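Local coordinates for protein putative cell surface hydrolase (Lactobacillus plantarum, PDB 3LP5) that probably acts as a cell-surface hydrolase of the alpha/beta hydrolase fold, although its substrate is not known, at residues Thr133-Tyr138 / Gly181-Asn186; Ser150-Leu155 / Lys192-Asp197; Gly46-Ser51 / Phe88-Lys93; Tyr101-Ser106 / Gln229-Glu234. One frame throughout, in Å; residues are numbered along the deposited sequence.

Overall arrangement
All four contacts belong to one alpha/beta hydrolase fold, and all but contact 2 reach its central sheet. Contacts 1 and 4 meet at neighbouring strands, 127-134 and 99-105: I134 O lies 2.8 Å from S106 N, and S136 OG 2.8 Å from S106 O. S106 fits the middle of a nucleophile elbow, so this junction probably adjoins the active site. Contact 2 adjoins contact 1, where Y138 CD1 comes within 3.5 Å of I194 CD1. Contact 3 lies on an outermost strand, 48-52, across the chain's centre from contact 1, their centres about 28 Å apart. Neither I48 (contact 3) nor L231 (contact 4), with side chains about 12 and 14 Å from a bound sodium ion, binds metal.

Contact 1. Residues Thr133-Tyr138 / Gly181-Asn186; sequences TIASPY and GTVPYN
An inverse gamma turn centred on P137, in the loop that follows strand 127-134 of the alpha/beta hydrolase sheet, meets V183 of the loop that leads into helix 185-188. The turn is closed by a weak backbone bond from Y138 N to S136 O. Proline suits its centre, because the ring fixes phi near the value the turn needs and presents the CB-CG side of its ring to V183. V183 points its branched side chain into this bend and uses each methyl on a different partner. CG1 rests on the proline ring, 3.7 Å from P137 CB and 4.0 Å from P137 CG. With CG1 anti to the carbonyl carbon (chi1 -62°), CG2 is placed between the backbone N and the carbonyl carbon, and from there it reaches A135, lying 3.7 Å from A135 O and 4.3 Å from A135 CB. A beta-branched residue is well matched to the spot, since two methyls on one carbon can span A135 and P137 together. No hydrogen bond crosses the contact. Within 133-138, however, T133 OG1 and Y138 OH are 3.1 Å apart in a hydrogen bond that ties the end of the strand to the tyrosine that closes the turn. S136, hydrogen-bonded through OG to S106 O, links this loop to the presumed nucleophile elbow. Around the contact, S136 and Y138 both rest on L110 of helix 107-118, I134 packs against strands 99-105 and 167-172 on its two neighbouring sides, and P184 takes the N-cap position of helix 185-188.

Contact 2. Residues Ser150-Leu155 / Lys192-Asp197; sequences SMFKEL and KYIFQD
I194 and the pair F152 and L155 form the close-packed heart of this contact between helix 150-157 and helix 191-195, two short helices in the connections on either side of strand 167-172. The terminal methyl of I194 does most of the work: CD1 sits 3.7 Å from F152 CE1 and equally 3.7 Å from L155 CB, filling the angle between the two. An isoleucine fits here because its CG1 arm is long enough to place CD1 between them, while CG1 itself still lies 3.9 Å from F152 CE1. F152 comes from the other helix with CG trans to its own nitrogen (chi1 175°), which swings the ring out alongside I194, the two side chains running past each other in opposite directions.

The outer side is looser. There the exposed Y193 offers mainly its CB, 3.8 Å from F152 CZ and close to the plane of that ring, while the Y193 side chain stands nearly crosswise to F152. Y190 meets both F152 and Y193 edge-to-face. An alanine at F152 would probably open a gap beside I194 CD1 and Y193 CB and leave Y190 without one of its edge-to-face partners. L155 and I194 both touch E117 of helix 107-118, M151 reaches helix 74-92, and K192 lies against strand 201-206.

Contact 3. Residues Gly46-Ser51 / Phe88-Lys93; sequences GTIKYS and FKALVK
The carbonyl oxygen of A90, whose methyl faces I48 and Y50, accepts a hydrogen bond from T94 OG1; this link stays on the helix side, and no hydrogen bond crosses between strand 48-52 and helix 74-92. What crosses is contact through a single carbon, A90 CB. It lies 3.9 Å from I48 CD1 and 4.0 Å from Y50 OH, while I48 CD1 and Y50 OH are themselves 3.9 Å apart, so that the three atoms make a nearly equilateral triangle. I48 and Y50, two residues apart on the strand, point from the same side toward the helix. In each the gamma carbon stands anti to the carbonyl carbon (chi1 -57° for I48 CG1, -63° for Y50 CG), a shared torsion that carries both chains out in company. They also support one another: I48 CG2 lies over one face of the Y50 ring, 3.5 Å above its plane and shifted toward the rim, which probably restricts the ring's rotation. Alanine suits the helix position, since the backbones stay well apart, with 9.0 Å between I48 CA and A90 CA, and the long strand side chains span the distance to a small methyl. The outermost strand 48-52 takes its place from backbone bonds to strand 37-42 (K49 with T41, S51 with K39), whose L40 lies against both I48 and Y50; L91 touches L38, I63 and I65. With neither charge nor hydrogen bond between the segments, the chemistry implies a small van der Waals contact at the surface, apolar at I48, with a tyrosine hydroxyl against the methyl at its rim.

Contact 4. Residues Tyr101-Ser106 / Gln229-Glu234; sequences YALGHS and QYLLAE
Trans about chi1 (-171°) and with chi2 near 61°, L231 spreads both methyls over strand 99-105, where Y101, A102 and L103 receive them. Here the C-terminal part of helix 217-231 lies on the central sheet of the alpha/beta hydrolase fold, against the strand that runs into the presumed nucleophile elbow at S106. Both methyls of the leucine meet A102 O, L231 CD1 at 3.6 Å and L231 CD2 at 3.9 Å. Beyond that shared oxygen the branch divides: CD1 reaches Y101 CB at 4.0 Å, and CD2 reaches L103 CB at 3.9 Å. A leucine suits the place because its forked tip can touch three successive residues of one strand at once. An alanine at L231 removes both methyls and would probably open a gap beside A102 O, Y101 CB and L103 CB. V7 of the neighbouring strand 7-10 also touches L231, and M9 of that strand lies against L103. L231 O accepts a hydrogen bond from R130 NE; the same oxygen lies 4.1 Å from the ring carbon Y101 CD1, a van der Waals approach.

Contact 1. Residues Thr133-Tyr138 / Gly181-Asn186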
loop_
_atom_site.group_PDB
_atom_site.type_symbol
_atom_site.label_atom_id
_atom_site.label_comp_id
_atom_site.label_asym_id
_atom_site.label_seq_id
_atom_site.Cartn_x
_atom_site.Cartn_y
_atom_site.Cartn_z
ATOM N N THR A 133 2.212 -3.447 1.752
ATOM C CA THR A 133 2.725 -2.151 2.156
ATOM C C THR A 133 4.228 -2.116 1.966
ATOM O O THR A 133 4.909 -3.176 2.080
ATOM C CB THR A 133 2.313 -1.762 3.607
ATOM O OG1 THR A 133 2.989 -2.578 4.550
ATOM C CG2 THR A 133 0.760 -1.928 3.808
ATOM N N ILE A 134 4.737 -0.939 1.632
ATOM C CA ILE A 134 6.175 -0.813 1.367
ATOM C C ILE A 134 6.760 0.207 2.306
ATOM O O ILE A 134 6.460 1.404 2.186
ATOM C CB ILE A 134 6.488 -0.422 -0.078
ATOM C CG1 ILE A 134 5.893 -1.459 -1.062
ATOM C CG2 ILE A 134 7.984 -0.426 -0.313
ATOM C CD1 ILE A 134 5.607 -0.835 -2.419
ATOM N N ALA A 135 7.633 -0.240 3.209
ATOM C CA ALA A 135 8.282 0.699 4.146
ATOM C C ALA A 135 7.332 1.682 4.827
ATOM O O ALA A 135 7.560 2.908 4.854
ATOM C CB ALA A 135 9.451 1.445 3.426
ATOM N N SER A 136 6.253 1.158 5.411
ATOM C CA SER A 136 5.247 2.054 5.994
ATOM C C SER A 136 5.610 2.271 7.453
ATOM O O SER A 136 5.815 1.303 8.194
ATOM C CB SER A 136 3.849 1.459 5.853
ATOM O OG SER A 136 3.469 1.358 4.466
ATOM N N PRO A 137 5.728 3.545 7.876
ATOM C CA PRO A 137 6.167 3.828 9.208
ATOM C C PRO A 137 5.074 3.712 10.296
ATOM O O PRO A 137 4.555 4.730 10.798
ATOM C CB PRO A 137 6.723 5.250 9.074
ATOM C CG PRO A 137 5.851 5.896 8.036
ATOM C CD PRO A 137 5.516 4.786 7.077
ATOM N N TYR A 138 4.780 2.477 10.719
ATOM C CA TYR A 138 3.687 2.246 11.685
ATOM C C TYR A 138 3.854 2.943 13.032
ATOM O O TYR A 138 2.860 3.159 13.701
ATOM C CB TYR A 138 3.462 0.744 11.872
ATOM C CG TYR A 138 2.912 0.096 10.588
ATOM C CD1 TYR A 138 1.561 0.199 10.276
ATOM C CD2 TYR A 138 3.754 -0.583 9.705
ATOM C CE1 TYR A 138 1.044 -0.361 9.094
ATOM C CE2 TYR A 138 3.230 -1.221 8.515
ATOM C CZ TYR A 138 1.895 -1.034 8.211
ATOM O OH TYR A 138 1.378 -1.617 7.045
ATOM N N GLY A 181 15.115 11.420 3.111
ATOM C CA GLY A 181 13.934 10.870 3.792
ATOM C C GLY A 181 14.248 9.391 4.022
ATOM O O GLY A 181 14.714 8.700 3.075
ATOM N N THR A 182 14.103 8.923 5.268
ATOM C CA THR A 182 14.081 7.479 5.533
ATOM C C THR A 182 13.268 7.185 6.818
ATOM O O THR A 182 13.160 8.019 7.698
ATOM C CB THR A 182 15.518 6.706 5.386
ATOM O OG1 THR A 182 16.058 6.267 6.644
ATOM C CG2 THR A 182 16.569 7.436 4.532
ATOM N N VAL A 183 12.653 6.022 6.889
ATOM C CA VAL A 183 11.914 5.615 8.069
ATOM C C VAL A 183 12.764 4.487 8.735
ATOM O O VAL A 183 13.392 3.683 8.039
ATOM C CB VAL A 183 10.507 5.105 7.695
ATOM C CG1 VAL A 183 9.707 6.220 7.036
ATOM C CG2 VAL A 183 10.578 3.946 6.732
ATOM N N PRO A 184 12.779 4.435 10.084
ATOM C CA PRO A 184 13.583 3.391 10.718
ATOM C C PRO A 184 12.912 2.047 10.669
ATOM O O PRO A 184 11.662 1.937 10.757
ATOM C CB PRO A 184 13.729 3.853 12.159
ATOM C CG PRO A 184 12.882 4.962 12.331
ATOM C CD PRO A 184 12.309 5.442 11.045
ATOM N N TYR A 185 13.745 1.034 10.539
ATOM C CA TYR A 185 13.297 -0.333 10.580
ATOM C C TYR A 185 12.429 -0.605 11.821
ATOM O O TYR A 185 11.406 -1.249 11.703
ATOM C CB TYR A 185 14.483 -1.304 10.509
ATOM C CG TYR A 185 13.997 -2.679 10.807
ATOM C CD1 TYR A 185 13.226 -3.369 9.864
ATOM C CD2 TYR A 185 14.173 -3.240 12.082
ATOM C CE1 TYR A 185 12.727 -4.652 10.127
ATOM C CE2 TYR A 185 13.638 -4.515 12.381
ATOM C CZ TYR A 185 12.927 -5.211 11.388
ATOM O OH TYR A 185 12.394 -6.442 11.632
ATOM N N ASN A 186 12.805 -0.076 12.992
ATOM C CA ASN A 186 12.024 -0.292 14.242
ATOM C C ASN A 186 10.599 0.209 14.151
ATOM O O ASN A 186 9.693 -0.401 14.714
ATOM C CB ASN A 186 12.713 0.311 15.481
ATOM C CG ASN A 186 13.976 -0.461 15.884
ATOM O OD1 ASN A 186 14.211 -1.560 15.415
ATOM N ND2 ASN A 186 14.776 0.111 16.742
#

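Contact 2. Residues Ser150-Leu155 / Lys192-Asp197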
loop_
_atom_site.group_PDB
_atom_site.type_symbol
_atom_site.label_atom_id
_atom_site.label_comp_id
_atom_site.label_asym_id
_atom_site.label_seq_id
_atom_site.Cartn_x
_atom_site.Cartn_y
_atom_site.Cartn_z
ATOM N N SER A 150 1.440 8.327 18.886
ATOM C CA SER A 150 0.024 8.600 18.795
ATOM C C SER A 150 -0.554 7.919 17.535
ATOM O O SER A 150 -1.644 7.330 17.593
ATOM C CB SER A 150 -0.189 10.121 18.735
ATOM O OG SER A 150 -1.561 10.360 18.950
ATOM N N MET A 151 0.177 8.028 16.415
ATOM C CA MET A 151 -0.166 7.329 15.168
ATOM C C MET A 151 -0.344 5.841 15.405
ATOM O O MET A 151 -1.387 5.291 15.099
ATOM C CB MET A 151 0.880 7.581 14.034
ATOM C CG MET A 151 0.571 6.892 12.659
ATOM S SD MET A 151 -0.678 7.852 11.726
ATOM C CE MET A 151 -2.239 7.193 12.264
ATOM N N PHE A 152 0.664 5.187 15.968
ATOM C CA PHE A 152 0.542 3.757 16.155
ATOM C C PHE A 152 -0.617 3.438 17.141
ATOM O O PHE A 152 -1.318 2.460 16.964
ATOM C CB PHE A 152 1.822 3.201 16.772
ATOM C CG PHE A 152 1.713 1.726 17.113
ATOM C CD1 PHE A 152 1.711 0.766 16.106
ATOM C CD2 PHE A 152 1.525 1.323 18.435
ATOM C CE1 PHE A 152 1.600 -0.599 16.402
ATOM C CE2 PHE A 152 1.391 -0.030 18.741
ATOM C CZ PHE A 152 1.428 -0.999 17.701
ATOM N N LYS A 153 -0.817 4.267 18.151
ATOM C CA LYS A 153 -1.910 4.043 19.151
ATOM C C LYS A 153 -3.251 3.974 18.426
ATOM O O LYS A 153 -4.070 3.117 18.752
ATOM C CB LYS A 153 -1.921 5.153 20.211
ATOM C CG LYS A 153 -0.769 4.952 21.260
ATOM C CD LYS A 153 -0.815 6.052 22.367
ATOM C CE LYS A 153 0.482 6.108 23.169
ATOM N NZ LYS A 153 0.444 7.241 24.170
ATOM N N GLU A 154 -3.442 4.815 17.412
ATOM C CA GLU A 154 -4.696 4.829 16.704
ATOM C C GLU A 154 -4.790 3.599 15.793
ATOM O O GLU A 154 -5.801 2.940 15.805
ATOM C CB GLU A 154 -4.866 6.132 15.894
ATOM C CG GLU A 154 -6.199 6.174 15.096
ATOM C CD GLU A 154 -6.381 7.372 14.167
ATOM O OE1 GLU A 154 -5.394 7.995 13.668
ATOM O OE2 GLU A 154 -7.533 7.660 13.858
ATOM N N LEU A 155 -3.750 3.261 15.034
ATOM C CA LEU A 155 -3.788 2.010 14.224
ATOM C C LEU A 155 -3.948 0.749 15.081
ATOM O O LEU A 155 -4.597 -0.196 14.643
ATOM C CB LEU A 155 -2.549 1.837 13.381
ATOM C CG LEU A 155 -2.253 3.026 12.456
ATOM C CD1 LEU A 155 -0.866 2.907 11.805
ATOM C CD2 LEU A 155 -3.317 2.988 11.321
ATOM N N LYS A 192 3.680 -5.598 12.542
ATOM C CA LYS A 192 3.293 -6.934 12.987
ATOM C C LYS A 192 2.340 -6.906 14.190
ATOM O O LYS A 192 1.499 -7.800 14.339
ATOM C CB LYS A 192 4.514 -7.763 13.300
ATOM C CG LYS A 192 5.123 -7.347 14.618
ATOM C CD LYS A 192 6.588 -7.856 14.910
ATOM C CE LYS A 192 6.903 -9.180 14.304
ATOM N NZ LYS A 192 8.076 -9.833 15.059
ATOM N N TYR A 193 2.420 -5.876 15.047
ATOM C CA TYR A 193 1.470 -5.758 16.175
ATOM C C TYR A 193 0.045 -5.436 15.753
ATOM O O TYR A 193 -0.911 -5.800 16.447
ATOM C CB TYR A 193 1.936 -4.696 17.222
ATOM C CG TYR A 193 3.365 -4.877 17.643
ATOM C CD1 TYR A 193 3.802 -6.092 18.163
ATOM C CD2 TYR A 193 4.290 -3.850 17.470
ATOM C CE1 TYR A 193 5.121 -6.282 18.517
ATOM C CE2 TYR A 193 5.609 -4.019 17.849
ATOM C CZ TYR A 193 6.015 -5.244 18.362
ATOM O OH TYR A 193 7.333 -5.444 18.720
ATOM N N ILE A 194 -0.091 -4.755 14.643
ATOM C CA ILE A 194 -1.382 -4.445 14.056
ATOM C C ILE A 194 -1.953 -5.697 13.376
ATOM O O ILE A 194 -3.093 -6.089 13.606
ATOM C CB ILE A 194 -1.246 -3.291 13.083
ATOM C CG1 ILE A 194 -0.991 -1.997 13.876
ATOM C CG2 ILE A 194 -2.599 -3.028 12.338
ATOM C CD1 ILE A 194 -0.116 -0.992 13.128
ATOM N N PHE A 195 -1.145 -6.379 12.596
ATOM C CA PHE A 195 -1.674 -7.387 11.670
ATOM C C PHE A 195 -1.710 -8.820 12.201
ATOM O O PHE A 195 -2.665 -9.510 11.892
ATOM C CB PHE A 195 -0.934 -7.325 10.342
ATOM C CG PHE A 195 -1.212 -6.051 9.584
ATOM C CD1 PHE A 195 -2.485 -5.780 9.104
ATOM C CD2 PHE A 195 -0.215 -5.123 9.368
ATOM C CE1 PHE A 195 -2.752 -4.595 8.394
ATOM C CE2 PHE A 195 -0.479 -3.944 8.655
ATOM C CZ PHE A 195 -1.758 -3.700 8.170
ATOM N N GLN A 196 -0.729 -9.259 13.012
ATOM C CA GLN A 196 -0.609 -10.685 13.282
ATOM C C GLN A 196 -1.850 -11.075 14.116
ATOM O O GLN A 196 -2.255 -10.376 15.065
ATOM C CB GLN A 196 0.675 -11.069 14.085
ATOM C CG GLN A 196 2.002 -10.836 13.374
ATOM C CD GLN A 196 3.276 -11.263 14.212
ATOM O OE1 GLN A 196 3.557 -10.808 15.422
ATOM N NE2 GLN A 196 4.056 -12.114 13.568
ATOM N N ASP A 197 -2.456 -12.187 13.751
ATOM C CA ASP A 197 -3.718 -12.601 14.425
ATOM C C ASP A 197 -4.938 -11.669 14.273
ATOM O O ASP A 197 -5.955 -11.895 14.914
ATOM C CB ASP A 197 -3.473 -12.993 15.879
ATOM C CG ASP A 197 -2.860 -14.434 15.995
ATOM O OD1 ASP A 197 -2.161 -14.882 15.064
ATOM O OD2 ASP A 197 -3.105 -15.145 16.996
#

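Contact 3. Residues Gly46-Ser51 / Phe88-Lys93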
loop_
_atom_site.group_PDB
_atom_site.type_symbol
_atom_site.label_atom_id
_atom_site.label_comp_id
_atom_site.label_asym_id
_atom_site.label_seq_id
_atom_site.Cartn_x
_atom_site.Cartn_y
_atom_site.Cartn_z
ATOM N N GLY A 46 -11.862 17.828 -0.666
ATOM C CA GLY A 46 -12.529 16.547 -0.927
ATOM C C GLY A 46 -13.072 16.307 -2.321
ATOM O O GLY A 46 -13.548 15.209 -2.646
ATOM N N THR A 47 -12.974 17.292 -3.195
ATOM C CA THR A 47 -13.295 17.029 -4.577
ATOM C C THR A 47 -12.120 16.270 -5.230
ATOM O O THR A 47 -11.008 16.160 -4.640
ATOM C CB THR A 47 -13.567 18.344 -5.295
ATOM O OG1 THR A 47 -12.364 19.126 -5.271
ATOM C CG2 THR A 47 -14.761 19.108 -4.549
ATOM N N ILE A 48 -12.376 15.700 -6.407
ATOM C CA ILE A 48 -11.445 14.755 -7.023
ATOM C C ILE A 48 -11.102 15.212 -8.411
ATOM O O ILE A 48 -12.009 15.559 -9.225
ATOM C CB ILE A 48 -12.031 13.343 -7.067
ATOM C CG1 ILE A 48 -12.422 12.876 -5.644
ATOM C CG2 ILE A 48 -11.080 12.367 -7.757
ATOM C CD1 ILE A 48 -13.051 11.477 -5.640
ATOM N N LYS A 49 -9.820 15.251 -8.708
ATOM C CA LYS A 49 -9.379 15.391 -10.107
ATOM C C LYS A 49 -9.012 14.034 -10.701
ATOM O O LYS A 49 -8.432 13.219 -9.997
ATOM C CB LYS A 49 -8.185 16.336 -10.161
ATOM C CG LYS A 49 -8.654 17.774 -9.897
ATOM C CD LYS A 49 -7.557 18.783 -10.116
ATOM C CE LYS A 49 -8.181 20.167 -10.290
ATOM N NZ LYS A 49 -7.506 20.865 -11.469
ATOM N N TYR A 50 -9.304 13.812 -11.987
ATOM C CA TYR A 50 -9.070 12.489 -12.647
ATOM C C TYR A 50 -8.166 12.583 -13.840
ATOM O O TYR A 50 -8.223 13.548 -14.588
ATOM C CB TYR A 50 -10.363 11.930 -13.163
ATOM C CG TYR A 50 -11.387 11.637 -12.095
ATOM C CD1 TYR A 50 -11.550 10.376 -11.616
ATOM C CD2 TYR A 50 -12.205 12.622 -11.612
ATOM C CE1 TYR A 50 -12.522 10.080 -10.674
ATOM C CE2 TYR A 50 -13.190 12.336 -10.643
ATOM C CZ TYR A 50 -13.325 11.055 -10.194
ATOM O OH TYR A 50 -14.265 10.742 -9.227
ATOM N N SER A 51 -7.342 11.574 -14.015
ATOM C CA SER A 51 -6.417 11.474 -15.112
ATOM C C SER A 51 -6.502 10.005 -15.594
ATOM O O SER A 51 -6.716 9.096 -14.765
ATOM C CB SER A 51 -5.026 11.774 -14.532
ATOM O OG SER A 51 -4.186 12.279 -15.537
ATOM N N PHE A 88 -12.657 6.171 -2.728
ATOM C CA PHE A 88 -13.091 4.791 -2.850
ATOM C C PHE A 88 -14.590 4.783 -3.107
ATOM O O PHE A 88 -15.075 4.084 -3.975
ATOM C CB PHE A 88 -12.749 4.035 -1.554
ATOM C CG PHE A 88 -12.999 2.575 -1.625
ATOM C CD1 PHE A 88 -12.060 1.734 -2.243
ATOM C CD2 PHE A 88 -14.142 2.032 -1.063
ATOM C CE1 PHE A 88 -12.245 0.337 -2.295
ATOM C CE2 PHE A 88 -14.373 0.637 -1.138
ATOM C CZ PHE A 88 -13.402 -0.219 -1.758
ATOM N N LYS A 89 -15.344 5.583 -2.353
ATOM C CA LYS A 89 -16.791 5.608 -2.582
ATOM C C LYS A 89 -17.159 6.125 -3.940
ATOM O O LYS A 89 -18.059 5.602 -4.539
ATOM C CB LYS A 89 -17.561 6.332 -1.473
ATOM C CG LYS A 89 -17.523 5.517 -0.197
ATOM C CD LYS A 89 -18.557 5.992 0.756
ATOM C CE LYS A 89 -18.248 7.392 1.157
ATOM N NZ LYS A 89 -19.033 7.763 2.358
ATOM N N ALA A 90 -16.429 7.108 -4.451
ATOM C CA ALA A 90 -16.698 7.601 -5.805
ATOM C C ALA A 90 -16.468 6.492 -6.824
ATOM O O ALA A 90 -17.209 6.359 -7.786
ATOM C CB ALA A 90 -15.819 8.814 -6.120
ATOM N N LEU A 91 -15.448 5.666 -6.590
ATOM C CA LEU A 91 -15.146 4.570 -7.511
ATOM C C LEU A 91 -16.191 3.435 -7.481
ATOM O O LEU A 91 -16.581 2.895 -8.498
ATOM C CB LEU A 91 -13.764 4.024 -7.184
ATOM C CG LEU A 91 -12.591 4.915 -7.575
ATOM C CD1 LEU A 91 -11.349 4.389 -6.779
ATOM C CD2 LEU A 91 -12.382 4.863 -9.109
ATOM N N VAL A 92 -16.660 3.071 -6.295
ATOM C CA VAL A 92 -17.648 2.049 -6.258
ATOM C C VAL A 92 -18.998 2.541 -6.798
ATOM O O VAL A 92 -19.802 1.711 -7.225
ATOM C CB VAL A 92 -17.774 1.315 -4.918
ATOM C CG1 VAL A 92 -16.484 1.381 -4.066
ATOM C CG2 VAL A 92 -19.098 1.588 -4.198
ATOM N N LYS A 93 -19.215 3.860 -6.823
ATOM C CA LYS A 93 -20.399 4.449 -7.498
ATOM C C LYS A 93 -20.292 4.518 -9.023
ATOM O O LYS A 93 -21.295 4.778 -9.709
ATOM C CB LYS A 93 -20.735 5.843 -6.950
ATOM C CG LYS A 93 -21.347 5.811 -5.558
ATOM C CD LYS A 93 -22.110 7.144 -5.285
ATOM C CE LYS A 93 -23.524 6.928 -4.638
ATOM N NZ LYS A 93 -23.518 6.890 -3.110
#

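Contact 4. Residues Tyr101-Ser106 / Gln229-Glu234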
loop_
_atom_site.group_PDB
_atom_site.type_symbol
_atom_site.label_atom_id
_atom_site.label_comp_id
_atom_site.label_asym_id
_atom_site.label_seq_id
_atom_site.Cartn_x
_atom_site.Cartn_y
_atom_site.Cartn_z
ATOM N N TYR A 101 -7.426 -5.349 -4.713
ATOM C CA TYR A 101 -6.147 -5.434 -4.041
ATOM C C TYR A 101 -5.609 -4.020 -3.765
ATOM O O TYR A 101 -5.867 -3.041 -4.500
ATOM C CB TYR A 101 -5.138 -6.203 -4.888
ATOM C CG TYR A 101 -5.747 -7.396 -5.578
ATOM C CD1 TYR A 101 -5.822 -8.598 -4.924
ATOM C CD2 TYR A 101 -6.352 -7.279 -6.834
ATOM C CE1 TYR A 101 -6.373 -9.689 -5.502
ATOM C CE2 TYR A 101 -6.942 -8.389 -7.444
ATOM C CZ TYR A 101 -6.940 -9.600 -6.760
ATOM O OH TYR A 101 -7.487 -10.754 -7.297
ATOM N N ALA A 102 -4.809 -3.929 -2.726
ATOM C CA ALA A 102 -4.319 -2.622 -2.315
ATOM C C ALA A 102 -2.809 -2.622 -2.209
ATOM O O ALA A 102 -2.225 -3.581 -1.692
ATOM C CB ALA A 102 -4.966 -2.250 -0.981
ATOM N N LEU A 103 -2.175 -1.544 -2.728
ATOM C CA LEU A 103 -0.771 -1.307 -2.543
ATOM C C LEU A 103 -0.630 0.042 -1.843
ATOM O O LEU A 103 -1.168 1.050 -2.324
ATOM C CB LEU A 103 -0.016 -1.253 -3.875
ATOM C CG LEU A 103 1.487 -0.965 -3.794
ATOM C CD1 LEU A 103 2.299 -2.091 -3.230
ATOM C CD2 LEU A 103 2.134 -0.616 -5.151
ATOM N N GLY A 104 0.122 0.079 -0.746
ATOM C CA GLY A 104 0.415 1.333 -0.018
ATOM C C GLY A 104 1.912 1.562 0.065
ATOM O O GLY A 104 2.668 0.749 0.646
ATOM N N HIS A 105 2.381 2.666 -0.511
ATOM C CA HIS A 105 3.798 2.952 -0.437
ATOM C C HIS A 105 4.043 3.969 0.654
ATOM O O HIS A 105 3.376 4.999 0.720
ATOM C CB HIS A 105 4.339 3.466 -1.789
ATOM C CG HIS A 105 5.800 3.778 -1.755
ATOM N ND1 HIS A 105 6.335 4.906 -2.330
ATOM C CD2 HIS A 105 6.844 3.115 -1.187
ATOM C CE1 HIS A 105 7.643 4.935 -2.124
ATOM N NE2 HIS A 105 7.981 3.857 -1.430
ATOM N N SER A 106 4.992 3.668 1.535
ATOM C CA SER A 106 5.397 4.641 2.555
ATOM C C SER A 106 4.147 4.991 3.391
ATOM O O SER A 106 3.461 4.084 3.811
ATOM C CB SER A 106 6.061 5.860 1.867
ATOM O OG SER A 106 6.316 6.925 2.788
ATOM N N GLN A 229 4.733 -11.251 -7.971
ATOM C CA GLN A 229 4.612 -12.544 -7.353
ATOM C C GLN A 229 3.538 -12.626 -6.244
ATOM O O GLN A 229 2.821 -13.604 -6.177
ATOM C CB GLN A 229 5.964 -12.979 -6.787
ATOM C CG GLN A 229 5.919 -14.293 -5.990
ATOM C CD GLN A 229 7.263 -14.939 -5.903
ATOM O OE1 GLN A 229 8.177 -14.609 -6.681
ATOM N NE2 GLN A 229 7.414 -15.855 -4.979
ATOM N N TYR A 230 3.458 -11.634 -5.364
ATOM C CA TYR A 230 2.614 -11.771 -4.157
ATOM C C TYR A 230 1.362 -10.918 -4.244
ATOM O O TYR A 230 0.321 -11.356 -3.811
ATOM C CB TYR A 230 3.405 -11.406 -2.874
ATOM C CG TYR A 230 4.478 -12.441 -2.543
ATOM C CD1 TYR A 230 4.135 -13.713 -2.032
ATOM C CD2 TYR A 230 5.823 -12.169 -2.766
ATOM C CE1 TYR A 230 5.128 -14.655 -1.764
ATOM C CE2 TYR A 230 6.818 -13.107 -2.509
ATOM C CZ TYR A 230 6.468 -14.333 -1.993
ATOM O OH TYR A 230 7.467 -15.237 -1.720
ATOM N N LEU A 231 1.439 -9.717 -4.793
ATOM C CA LEU A 231 0.218 -8.863 -4.823
ATOM C C LEU A 231 -0.657 -9.261 -5.991
ATOM O O LEU A 231 -1.884 -9.426 -5.833
ATOM C CB LEU A 231 0.509 -7.351 -4.880
ATOM C CG LEU A 231 -0.769 -6.489 -4.684
ATOM C CD1 LEU A 231 -1.468 -6.713 -3.322
ATOM C CD2 LEU A 231 -0.529 -5.033 -4.900
ATOM N N LEU A 232 -0.035 -9.409 -7.160
ATOM C CA LEU A 232 -0.755 -9.784 -8.382
ATOM C C LEU A 232 -0.891 -11.296 -8.537
ATOM O O LEU A 232 -1.645 -11.751 -9.374
ATOM C CB LEU A 232 -0.065 -9.205 -9.627
ATOM C CG LEU A 232 0.051 -7.674 -9.615
ATOM C CD1 LEU A 232 0.765 -7.111 -10.888
ATOM C CD2 LEU A 232 -1.282 -6.987 -9.436
ATOM N N ALA A 233 -0.134 -12.068 -7.756
ATOM C CA ALA A 233 -0.145 -13.537 -7.835
ATOM C C ALA A 233 0.081 -14.072 -9.266
ATOM O O ALA A 233 -0.550 -15.009 -9.719
ATOM C CB ALA A 233 -1.421 -14.129 -7.183
ATOM N N GLU A 234 1.029 -13.468 -9.964
ATOM C CA GLU A 234 1.369 -13.858 -11.316
ATOM C C GLU A 234 2.283 -15.081 -11.242
ATOM O O GLU A 234 3.046 -15.222 -10.295
ATOM C CB GLU A 234 2.149 -12.707 -11.917
ATOM C CG GLU A 234 2.054 -12.603 -13.357
ATOM C CD GLU A 234 2.604 -11.267 -13.860
ATOM O OE1 GLU A 234 3.183 -11.246 -14.965
ATOM O OE2 GLU A 234 2.462 -10.254 -13.154
#